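Long-range contact in trehalose-6-phosphate phosphatase (Candida albicans, PDB 5DXI), which is a phosphatase of the HAD superfamily that holds a magnesium ion and a beryllium trifluoride ion in one site: residues D110-Y124 and K158-Y171. Numbering follows the deposited sequence.
Sequences DMSWQEKVDDIFKYY and KCMKELNDTVAKEY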
loop_
_atom_site.group_PDB
_atom_site.type_symbol
_atom_site.label_atom_id
_atom_site.label_comp_id
_atom_site.label_asym_id
_atom_site.label_seq_id
_atom_site.Cartn_x
_atom_site.Cartn_y
_atom_site.Cartn_z
ATOM N N ASP A 110 -1.621 6.157 21.961
ATOM C CA ASP A 110 -1.147 7.453 22.432
ATOM C C ASP A 110 -0.728 8.351 21.255
ATOM O O ASP A 110 0.113 7.965 20.441
ATOM C CB ASP A 110 0.019 7.238 23.406
ATOM C CG ASP A 110 0.699 8.537 23.840
ATOM O OD1 ASP A 110 0.098 9.627 23.741
ATOM O OD2 ASP A 110 1.861 8.455 24.292
ATOM N N MET A 111 -1.305 9.549 21.190
ATOM C CA MET A 111 -1.064 10.475 20.087
ATOM C C MET A 111 -0.198 11.678 20.462
ATOM O O MET A 111 -0.062 12.614 19.676
ATOM C CB MET A 111 -2.403 10.969 19.531
ATOM C CG MET A 111 -3.219 9.883 18.855
ATOM S SD MET A 111 -2.306 9.214 17.452
ATOM C CE MET A 111 -2.973 7.557 17.325
ATOM N N SER A 112 0.417 11.652 21.640
ATOM C CA SER A 112 1.122 12.838 22.122
ATOM C C SER A 112 2.436 13.087 21.384
ATOM O O SER A 112 3.044 14.144 21.517
ATOM C CB SER A 112 1.366 12.733 23.631
ATOM O OG SER A 112 2.239 11.664 23.951
ATOM N N TRP A 113 2.870 12.109 20.597
ATOM C CA TRP A 113 4.051 12.272 19.767
ATOM C C TRP A 113 3.833 13.263 18.616
ATOM O O TRP A 113 4.790 13.852 18.122
ATOM C CB TRP A 113 4.491 10.915 19.208
ATOM C CG TRP A 113 3.400 10.183 18.495
ATOM C CD1 TRP A 113 2.517 9.295 19.042
ATOM C CD2 TRP A 113 3.056 10.292 17.110
ATOM N NE1 TRP A 113 1.651 8.832 18.076
ATOM C CE2 TRP A 113 1.962 9.431 16.881
ATOM C CE3 TRP A 113 3.573 11.026 16.036
ATOM C CZ2 TRP A 113 1.377 9.285 15.625
ATOM C CZ3 TRP A 113 2.994 10.874 14.789
ATOM C CH2 TRP A 113 1.910 10.009 14.594
ATOM N N GLN A 114 2.578 13.457 18.218
ATOM C CA GLN A 114 2.248 14.221 17.014
ATOM C C GLN A 114 2.820 15.637 17.032
ATOM O O GLN A 114 3.423 16.084 16.051
ATOM C CB GLN A 114 0.725 14.280 16.807
ATOM C CG GLN A 114 0.142 12.978 16.293
ATOM C CD GLN A 114 -1.353 13.037 16.082
ATOM O OE1 GLN A 114 -2.080 13.663 16.850
ATOM N NE2 GLN A 114 -1.829 12.369 15.032
ATOM N N GLU A 115 2.645 16.334 18.148
ATOM C CA GLU A 115 3.120 17.706 18.232
ATOM C C GLU A 115 4.633 17.795 18.235
ATOM O O GLU A 115 5.197 18.746 17.704
ATOM C CB GLU A 115 2.552 18.397 19.467
ATOM C CG GLU A 115 1.052 18.580 19.389
ATOM C CD GLU A 115 0.623 19.302 18.115
ATOM O OE1 GLU A 115 1.281 20.302 17.726
ATOM O OE2 GLU A 115 -0.359 18.843 17.484
ATOM N N LYS A 116 5.292 16.794 18.804
ATOM C CA LYS A 116 6.741 16.781 18.788
ATOM C C LYS A 116 7.254 16.561 17.367
ATOM O O LYS A 116 8.214 17.199 16.947
ATOM C CB LYS A 116 7.283 15.731 19.752
ATOM C CG LYS A 116 7.017 16.099 21.209
ATOM C CD LYS A 116 7.473 15.032 22.191
ATOM C CE LYS A 116 7.149 15.458 23.626
ATOM N NZ LYS A 116 7.353 14.340 24.587
ATOM N N VAL A 117 6.612 15.659 16.631
ATOM C CA VAL A 117 6.966 15.445 15.231
ATOM C C VAL A 117 6.668 16.711 14.418
ATOM O O VAL A 117 7.479 17.134 13.594
ATOM C CB VAL A 117 6.223 14.227 14.644
ATOM C CG1 VAL A 117 6.367 14.176 13.122
ATOM C CG2 VAL A 117 6.751 12.945 15.281
ATOM N N ASP A 118 5.504 17.303 14.667
ATOM C CA ASP A 118 5.083 18.530 14.007
ATOM C C ASP A 118 6.120 19.636 14.203
ATOM O O ASP A 118 6.536 20.283 13.243
ATOM C CB ASP A 118 3.726 18.983 14.550
ATOM C CG ASP A 118 3.015 19.973 13.636
ATOM O OD1 ASP A 118 3.457 20.189 12.490
ATOM O OD2 ASP A 118 1.995 20.528 14.070
ATOM N N ASP A 119 6.531 19.842 15.452
ATOM C CA ASP A 119 7.560 20.823 15.794
ATOM C C ASP A 119 8.851 20.575 15.027
ATOM O O ASP A 119 9.481 21.506 14.530
ATOM C CB ASP A 119 7.838 20.802 17.299
ATOM C CG ASP A 119 6.729 21.456 18.103
ATOM O OD1 ASP A 119 5.820 22.051 17.486
ATOM O OD2 ASP A 119 6.757 21.361 19.346
ATOM N N ILE A 120 9.241 19.315 14.930
ATOM C CA ILE A 120 10.470 18.983 14.234
ATOM C C ILE A 120 10.312 19.261 12.729
ATOM O O ILE A 120 11.216 19.813 12.098
ATOM C CB ILE A 120 10.874 17.519 14.498
ATOM C CG1 ILE A 120 11.262 17.362 15.971
ATOM C CG2 ILE A 120 12.016 17.090 13.580
ATOM C CD1 ILE A 120 11.456 15.923 16.433
ATOM N N PHE A 121 9.149 18.908 12.177
ATOM C CA PHE A 121 8.850 19.145 10.767
ATOM C C PHE A 121 8.821 20.644 10.456
ATOM O O PHE A 121 9.240 21.068 9.379
ATOM C CB PHE A 121 7.514 18.502 10.366
ATOM C CG PHE A 121 7.610 17.020 10.049
ATOM C CD1 PHE A 121 8.840 16.419 9.831
ATOM C CD2 PHE A 121 6.458 16.232 9.970
ATOM C CE1 PHE A 121 8.930 15.054 9.544
ATOM C CE2 PHE A 121 6.539 14.867 9.675
ATOM C CZ PHE A 121 7.774 14.281 9.465
ATOM N N LYS A 122 8.312 21.444 11.388
ATOM C CA LYS A 122 8.261 22.890 11.177
ATOM C C LYS A 122 9.665 23.487 11.037
ATOM O O LYS A 122 9.896 24.371 10.207
ATOM C CB LYS A 122 7.499 23.575 12.313
ATOM C CG LYS A 122 5.990 23.481 12.182
ATOM C CD LYS A 122 5.288 24.126 13.363
ATOM C CE LYS A 122 3.799 24.257 13.114
ATOM N NZ LYS A 122 3.059 24.559 14.372
ATOM N N TYR A 123 10.601 22.985 11.835
ATOM C CA TYR A 123 11.995 23.408 11.748
ATOM C C TYR A 123 12.613 23.100 10.386
ATOM O O TYR A 123 13.277 23.952 9.791
ATOM C CB TYR A 123 12.817 22.750 12.859
ATOM C CG TYR A 123 14.313 22.988 12.763
ATOM C CD1 TYR A 123 14.897 24.125 13.309
ATOM C CD2 TYR A 123 15.146 22.047 12.162
ATOM C CE1 TYR A 123 16.264 24.336 13.233
ATOM C CE2 TYR A 123 16.516 22.247 12.080
ATOM C CZ TYR A 123 17.070 23.393 12.618
ATOM O OH TYR A 123 18.430 23.592 12.541
ATOM N N TYR A 124 12.408 21.884 9.894
ATOM C CA TYR A 124 13.020 21.499 8.633
ATOM C C TYR A 124 12.266 22.087 7.451
ATOM O O TYR A 124 12.847 22.288 6.390
ATOM C CB TYR A 124 13.122 19.975 8.523
ATOM C CG TYR A 124 14.210 19.421 9.408
ATOM C CD1 TYR A 124 15.533 19.395 8.977
ATOM C CD2 TYR A 124 13.924 18.938 10.678
ATOM C CE1 TYR A 124 16.536 18.906 9.782
ATOM C CE2 TYR A 124 14.920 18.443 11.490
ATOM C CZ TYR A 124 16.225 18.430 11.040
ATOM O OH TYR A 124 17.220 17.931 11.851
ATOM N N LYS A 158 18.792 14.530 7.698
ATOM C CA LYS A 158 19.091 14.905 9.069
ATOM C C LYS A 158 17.803 15.108 9.861
ATOM O O LYS A 158 17.812 15.087 11.094
ATOM C CB LYS A 158 19.987 16.147 9.104
ATOM C CG LYS A 158 21.289 15.927 8.309
ATOM C CD LYS A 158 22.472 15.576 9.229
ATOM C CE LYS A 158 23.145 14.254 8.818
ATOM N NZ LYS A 158 23.348 14.105 7.343
ATOM N N CYS A 159 16.693 15.297 9.157
ATOM C CA CYS A 159 15.400 15.233 9.813
ATOM C C CYS A 159 15.148 13.789 10.246
ATOM O O CYS A 159 14.708 13.545 11.362
ATOM C CB CYS A 159 14.286 15.733 8.896
ATOM S SG CYS A 159 12.643 15.720 9.690
ATOM N N MET A 160 15.462 12.847 9.357
ATOM C CA MET A 160 15.312 11.421 9.624
ATOM C C MET A 160 16.097 11.001 10.854
ATOM O O MET A 160 15.597 10.280 11.718
ATOM C CB MET A 160 15.802 10.609 8.423
ATOM C CG MET A 160 14.869 10.589 7.227
ATOM S SD MET A 160 13.392 9.608 7.519
ATOM C CE MET A 160 14.154 8.044 8.009
ATOM N N LYS A 161 17.341 11.461 10.909
ATOM C CA LYS A 161 18.241 11.194 12.022
ATOM C C LYS A 161 17.677 11.712 13.340
ATOM O O LYS A 161 17.665 10.995 14.342
ATOM C CB LYS A 161 19.608 11.831 11.740
ATOM C CG LYS A 161 20.657 11.654 12.827
ATOM C CD LYS A 161 21.009 10.189 13.049
ATOM C CE LYS A 161 22.190 10.040 14.001
ATOM N NZ LYS A 161 22.404 8.622 14.393
ATOM N N GLU A 162 17.199 12.953 13.325
ATOM C CA GLU A 162 16.730 13.601 14.539
ATOM C C GLU A 162 15.467 12.963 15.092
ATOM O O GLU A 162 15.345 12.772 16.301
ATOM C CB GLU A 162 16.476 15.086 14.287
ATOM C CG GLU A 162 15.770 15.774 15.448
ATOM C CD GLU A 162 15.754 17.277 15.326
ATOM O OE1 GLU A 162 16.413 17.812 14.410
ATOM O OE2 GLU A 162 15.073 17.925 16.153
ATOM N N LEU A 163 14.527 12.638 14.206
ATOM C CA LEU A 163 13.296 11.969 14.618
ATOM C C LEU A 163 13.627 10.635 15.254
ATOM O O LEU A 163 13.084 10.286 16.304
ATOM C CB LEU A 163 12.361 11.768 13.425
ATOM C CG LEU A 163 11.688 13.028 12.896
ATOM C CD1 LEU A 163 11.067 12.776 11.536
ATOM C CD2 LEU A 163 10.623 13.479 13.890
ATOM N N ASN A 164 14.553 9.915 14.625
ATOM C CA ASN A 164 14.947 8.583 15.059
ATOM C C ASN A 164 15.735 8.589 16.373
ATOM O O ASN A 164 15.784 7.585 17.076
ATOM C CB ASN A 164 15.777 7.899 13.965
ATOM C CG ASN A 164 14.914 7.205 12.925
ATOM O OD1 ASN A 164 13.868 6.646 13.244
ATOM N ND2 ASN A 164 15.360 7.223 11.677
ATOM N N ASP A 165 16.354 9.719 16.699
ATOM C CA ASP A 165 17.120 9.833 17.937
ATOM C C ASP A 165 16.288 10.372 19.092
ATOM O O ASP A 165 16.668 10.223 20.252
ATOM C CB ASP A 165 18.344 10.725 17.734
ATOM C CG ASP A 165 19.450 10.037 16.953
ATOM O OD1 ASP A 165 19.600 8.794 17.064
ATOM O OD2 ASP A 165 20.157 10.749 16.211
ATOM N N THR A 166 15.155 10.990 18.775
ATOM C CA THR A 166 14.300 11.579 19.800
ATOM C C THR A 166 12.943 10.884 19.894
ATOM O O THR A 166 12.764 9.965 20.698
ATOM C CB THR A 166 14.082 13.090 19.549
ATOM O OG1 THR A 166 13.549 13.297 18.234
ATOM C CG2 THR A 166 15.398 13.841 19.671
ATOM N N VAL A 167 11.996 11.335 19.077
ATOM C CA VAL A 167 10.628 10.832 19.113
ATOM C C VAL A 167 10.544 9.314 18.998
ATOM O O VAL A 167 9.779 8.674 19.720
ATOM C CB VAL A 167 9.775 11.464 17.987
ATOM C CG1 VAL A 167 8.347 10.935 18.027
ATOM C CG2 VAL A 167 9.781 12.982 18.102
ATOM N N ALA A 168 11.347 8.732 18.112
ATOM C CA ALA A 168 11.249 7.296 17.868
ATOM C C ALA A 168 11.826 6.487 19.035
ATOM O O ALA A 168 11.553 5.292 19.167
ATOM C CB ALA A 168 11.947 6.925 16.568
ATOM N N LYS A 169 12.600 7.150 19.892
ATOM C CA LYS A 169 13.085 6.522 21.115
ATOM C C LYS A 169 12.035 6.619 22.222
ATOM O O LYS A 169 11.828 5.674 22.977
ATOM C CB LYS A 169 14.390 7.178 21.581
ATOM C CG LYS A 169 15.562 7.059 20.617
ATOM C CD LYS A 169 16.256 5.727 20.763
ATOM C CE LYS A 169 17.323 5.534 19.693
ATOM N NZ LYS A 169 18.579 6.258 20.036
ATOM N N GLU A 170 11.359 7.759 22.294
ATOM C CA GLU A 170 10.384 8.013 23.346
ATOM C C GLU A 170 9.026 7.364 23.089
ATOM O O GLU A 170 8.303 7.049 24.031
ATOM C CB GLU A 170 10.193 9.515 23.541
ATOM C CG GLU A 170 9.347 9.861 24.760
ATOM C CD GLU A 170 9.052 11.345 24.872
ATOM O OE1 GLU A 170 9.578 12.120 24.035
ATOM O OE2 GLU A 170 8.268 11.726 25.776
ATOM N N TYR A 171 8.665 7.199 21.818
ATOM C CA TYR A 171 7.381 6.594 21.463
ATOM C C TYR A 171 7.596 5.404 20.552
ATOM O O TYR A 171 8.638 5.283 19.920
ATOM C CB TYR A 171 6.459 7.590 20.756
ATOM C CG TYR A 171 6.102 8.816 21.552
ATOM C CD1 TYR A 171 4.916 8.879 22.267
ATOM C CD2 TYR A 171 6.945 9.919 21.575
ATOM C CE1 TYR A 171 4.584 10.000 22.990
ATOM C CE2 TYR A 171 6.618 11.054 22.295
ATOM C CZ TYR A 171 5.438 11.088 23.001
ATOM O OH TYR A 171 5.115 12.214 23.717
#
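Trp113 packs its CB over the centre of the Tyr171 ring, 3.5 Å from the centroid, a CH-pi contact at one end of a helix pairing whose polar, aromatic ends enclose an aliphatic middle. The indole adds an edge-to-face pair, its edge toward the tyrosine face with planes at 66°. Tyr171 OH donates to Ser112 OG (2.9 Å) and accepts from Lys116 NZ, which fixes the ring's outer end. The extended Lys116 chain also crosses Glu170 at about a right angle, forming a salt bridge of 3.0 Å from Lys116 NZ to Glu170 OE2. Asp110 OD1 takes both Ser112 N, in an Asx turn, and Ser112 OG, a second shell behind Tyr171. In the middle, Ile120 is a knob among Cys159, Glu162, Leu163 and Val167; Val167 returns the fit among Trp113, Lys116, Val117 and Ile120. At the other end Cys159 CB sits over the Tyr124 ring. With SG anti to the backbone N (chi1 -178°), the sulfur reaches the edge of Phe121 as well. Tyr124 OH donates to Glu162 OE1 (2.7 Å), nearly along the C-O axis. Helix 113-124 and helix 158-165, segment axes at 157°, with short helix 167-170 following the second, cover a four-stranded antiparallel sheet: Trp113 reaches Leu140 and Val184, Phe121 Ile133, Leu163 Val175. Separate from the mixed sheet bearing the magnesium site, this layer is consistent with an alpha/beta HAD cap module.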